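Side-chain contact in sulfite reductase [ferredoxin] (Mycobacterium tuberculosis, PDB 1ZJ8), which probably reduces sulfite to sulfide with electrons from ferredoxin, using a siroheme and a [4Fe-4S] cluster, for the synthesis of sulfur-containing amino acids and cofactors: residues A[549-552]-A[553-557]. Sequence-based numbering, arbitrary orientation.
Sequences EGER and FAQWV
Phe553 follows directly on Arg552, the N-cap residue whose carbonyl receives N-H groups of the first turn, and begins the short helix 553-559; its ring turns from the loop to meet Phe543 of helix 532-545 edge-to-face. Ala554 comes next, its CB 4.1 Å from Arg552 NH2, a loose contact with the guanidinium. Gln555 lies between two loop side chains. Its CB is 3.6 Å from Glu551 OE2, and its amide plane stands nearly at right angles (86°) to the guanidinium of Arg552. Gln555 NE2 and Arg552 NH1 are modelled close together, but both are donors and no hydrogen bond joins them. The backbone N of Gln555 makes a weak bond of 3.2 Å to Arg552 O. Trp556 N gives the same carbonyl its better bond, also 3.2 Å from N to O, nearly straight at 162°. Glu551 swings its carboxylate against this turn: with CG anti to its backbone N (chi1 -163°) and the chain extended beyond, OE1 comes within 3.5 Å of Trp556 CB and sits at the indole edge. The carboxylate stands almost perpendicular to the ring, and its charge is met by a salt bridge from OE1 to Arg559, further along the helix. The Trp556 indole also meets Phe543. Val557 N bonds to Phe553 O, continuing the i to i+4 ladder that Arg552 O starts. The arrangement is the N-cap of helix 553-559, made through the backbone O of Arg552, where the loop after helix 532-545 enters the last helix of the chain, away from the siroheme and cluster.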
ATOM      1  N   GLU A 549     -11.558   8.906  30.449  1.00 65.07           N
ATOM      2  CA  GLU A 549     -11.457  10.270  29.964  1.00 65.11           C
ATOM      3  C   GLU A 549     -10.084  10.491  29.317  1.00 64.89           C
ATOM      4  O   GLU A 549      -9.045  10.302  29.952  1.00 64.84           O
ATOM      5  CB  GLU A 549     -11.719  11.257  31.111  1.00 65.77           C
ATOM      6  CG  GLU A 549     -13.098  11.056  31.832  1.00 66.84           C
ATOM      7  CD  GLU A 549     -13.147   9.880  32.858  1.00 68.51           C
ATOM      8  OE1 GLU A 549     -12.083   9.303  33.224  1.00 68.64           O
ATOM      9  OE2 GLU A 549     -14.273   9.535  33.296  1.00 68.24           O
ATOM     10  N   GLY A 550     -10.099  10.863  28.037  1.00 64.39           N
ATOM     11  CA  GLY A 550      -8.879  11.024  27.237  1.00 63.84           C
ATOM     12  C   GLY A 550      -8.344   9.718  26.665  1.00 63.40           C
ATOM     13  O   GLY A 550      -7.246   9.693  26.103  1.00 63.27           O
ATOM     14  N   GLU A 551      -9.120   8.635  26.791  1.00 62.69           N
ATOM     15  CA  GLU A 551      -8.633   7.296  26.445  1.00 62.19           C
ATOM     16  C   GLU A 551      -8.769   7.014  24.958  1.00 61.60           C
ATOM     17  O   GLU A 551      -9.794   7.309  24.355  1.00 61.91           O
ATOM     18  CB  GLU A 551      -9.379   6.211  27.224  1.00 62.12           C
ATOM     19  CG  GLU A 551      -8.649   4.867  27.203  1.00 62.33           C
ATOM     20  CD  GLU A 551      -9.450   3.725  27.798  1.00 62.25           C
ATOM     21  OE1 GLU A 551     -10.680   3.870  27.962  1.00 62.52           O
ATOM     22  OE2 GLU A 551      -8.843   2.669  28.093  1.00 62.31           O
ATOM     23  N   ARG A 552      -7.743   6.418  24.373  1.00 60.81           N
ATOM     24  CA  ARG A 552      -7.814   5.983  22.976  1.00 60.35           C
ATOM     25  C   ARG A 552      -8.608   4.684  22.837  1.00 59.15           C
ATOM     26  O   ARG A 552      -8.749   3.915  23.783  1.00 58.89           O
ATOM     27  CB  ARG A 552      -6.407   5.824  22.373  1.00 60.41           C
ATOM     28  CG  ARG A 552      -5.813   7.147  21.834  1.00 61.59           C
ATOM     29  CD  ARG A 552      -4.300   7.079  21.604  1.00 62.47           C
ATOM     30  NE  ARG A 552      -3.867   5.776  21.064  1.00 64.77           N
ATOM     31  CZ  ARG A 552      -3.013   4.919  21.646  1.00 64.86           C
ATOM     32  NH1 ARG A 552      -2.442   5.205  22.821  1.00 64.50           N
ATOM     33  NH2 ARG A 552      -2.710   3.762  21.032  1.00 64.19           N
ATOM     34  N   PHE A 553      -9.141   4.468  21.641  1.00 57.95           N
ATOM     35  CA  PHE A 553      -9.929   3.283  21.322  1.00 57.55           C
ATOM     36  C   PHE A 553      -9.141   1.971  21.523  1.00 56.95           C
ATOM     37  O   PHE A 553      -9.662   1.007  22.096  1.00 56.40           O
ATOM     38  CB  PHE A 553     -10.449   3.388  19.881  1.00 56.63           C
ATOM     39  CG  PHE A 553     -11.482   2.375  19.549  1.00 56.76           C
ATOM     40  CD1 PHE A 553     -12.818   2.631  19.786  1.00 56.19           C
ATOM     41  CD2 PHE A 553     -11.123   1.149  19.019  1.00 55.13           C
ATOM     42  CE1 PHE A 553     -13.779   1.677  19.494  1.00 55.75           C
ATOM     43  CE2 PHE A 553     -12.069   0.203  18.729  1.00 54.54           C
ATOM     44  CZ  PHE A 553     -13.400   0.466  18.969  1.00 55.28           C
ATOM     45  N   ALA A 554      -7.888   1.947  21.062  1.00 56.81           N
ATOM     46  CA  ALA A 554      -7.020   0.761  21.197  1.00 56.88           C
ATOM     47  C   ALA A 554      -6.731   0.385  22.659  1.00 56.93           C
ATOM     48  O   ALA A 554      -6.452  -0.776  22.968  1.00 57.00           O
ATOM     49  CB  ALA A 554      -5.713   0.960  20.443  1.00 56.55           C
ATOM     50  N   GLN A 555      -6.807   1.362  23.557  1.00 57.22           N
ATOM     51  CA  GLN A 555      -6.670   1.108  24.990  1.00 57.53           C
ATOM     52  C   GLN A 555      -7.948   0.574  25.644  1.00 57.63           C
ATOM     53  O   GLN A 555      -7.881  -0.346  26.444  1.00 57.40           O
ATOM     54  CB  GLN A 555      -6.189   2.361  25.709  1.00 57.57           C
ATOM     55  CG  GLN A 555      -4.724   2.637  25.443  1.00 58.00           C
ATOM     56  CD  GLN A 555      -4.275   3.971  25.976  1.00 58.13           C
ATOM     57  OE1 GLN A 555      -4.885   4.533  26.899  1.00 58.48           O
ATOM     58  NE2 GLN A 555      -3.205   4.502  25.390  1.00 58.94           N
ATOM     59  N   TRP A 556      -9.102   1.143  25.313  1.00 57.93           N
ATOM     60  CA  TRP A 556     -10.378   0.672  25.859  1.00 58.41           C
ATOM     61  C   TRP A 556     -10.670  -0.797  25.473  1.00 58.81           C
ATOM     62  O   TRP A 556     -11.360  -1.531  26.186  1.00 58.97           O
ATOM     63  CB  TRP A 556     -11.496   1.611  25.393  1.00 58.32           C
ATOM     64  CG  TRP A 556     -12.824   1.154  25.790  1.00 58.19           C
ATOM     65  CD1 TRP A 556     -13.357   1.195  27.036  1.00 58.14           C
ATOM     66  CD2 TRP A 556     -13.798   0.536  24.946  1.00 57.93           C
ATOM     67  NE1 TRP A 556     -14.618   0.648  27.027  1.00 58.66           N
ATOM     68  CE2 TRP A 556     -14.915   0.234  25.754  1.00 58.60           C
ATOM     69  CE3 TRP A 556     -13.841   0.218  23.583  1.00 58.14           C
ATOM     70  CZ2 TRP A 556     -16.073  -0.377  25.243  1.00 58.39           C
ATOM     71  CZ3 TRP A 556     -14.988  -0.391  23.072  1.00 58.29           C
ATOM     72  CH2 TRP A 556     -16.089  -0.683  23.904  1.00 58.38           C
ATOM     73  N   VAL A 557     -10.106  -1.215  24.349  1.00 59.60           N
ATOM     74  CA  VAL A 557     -10.238  -2.565  23.827  1.00 60.37           C
ATOM     75  C   VAL A 557      -9.482  -3.592  24.697  1.00 61.29           C
ATOM     76  O   VAL A 557      -9.746  -4.797  24.624  1.00 61.28           O
ATOM     77  CB  VAL A 557      -9.743  -2.568  22.342  1.00 60.02           C
ATOM     78  CG1 VAL A 557      -9.617  -3.951  21.774  1.00 60.17           C
ATOM     79  CG2 VAL A 557     -10.682  -1.757  21.488  1.00 59.93           C
TER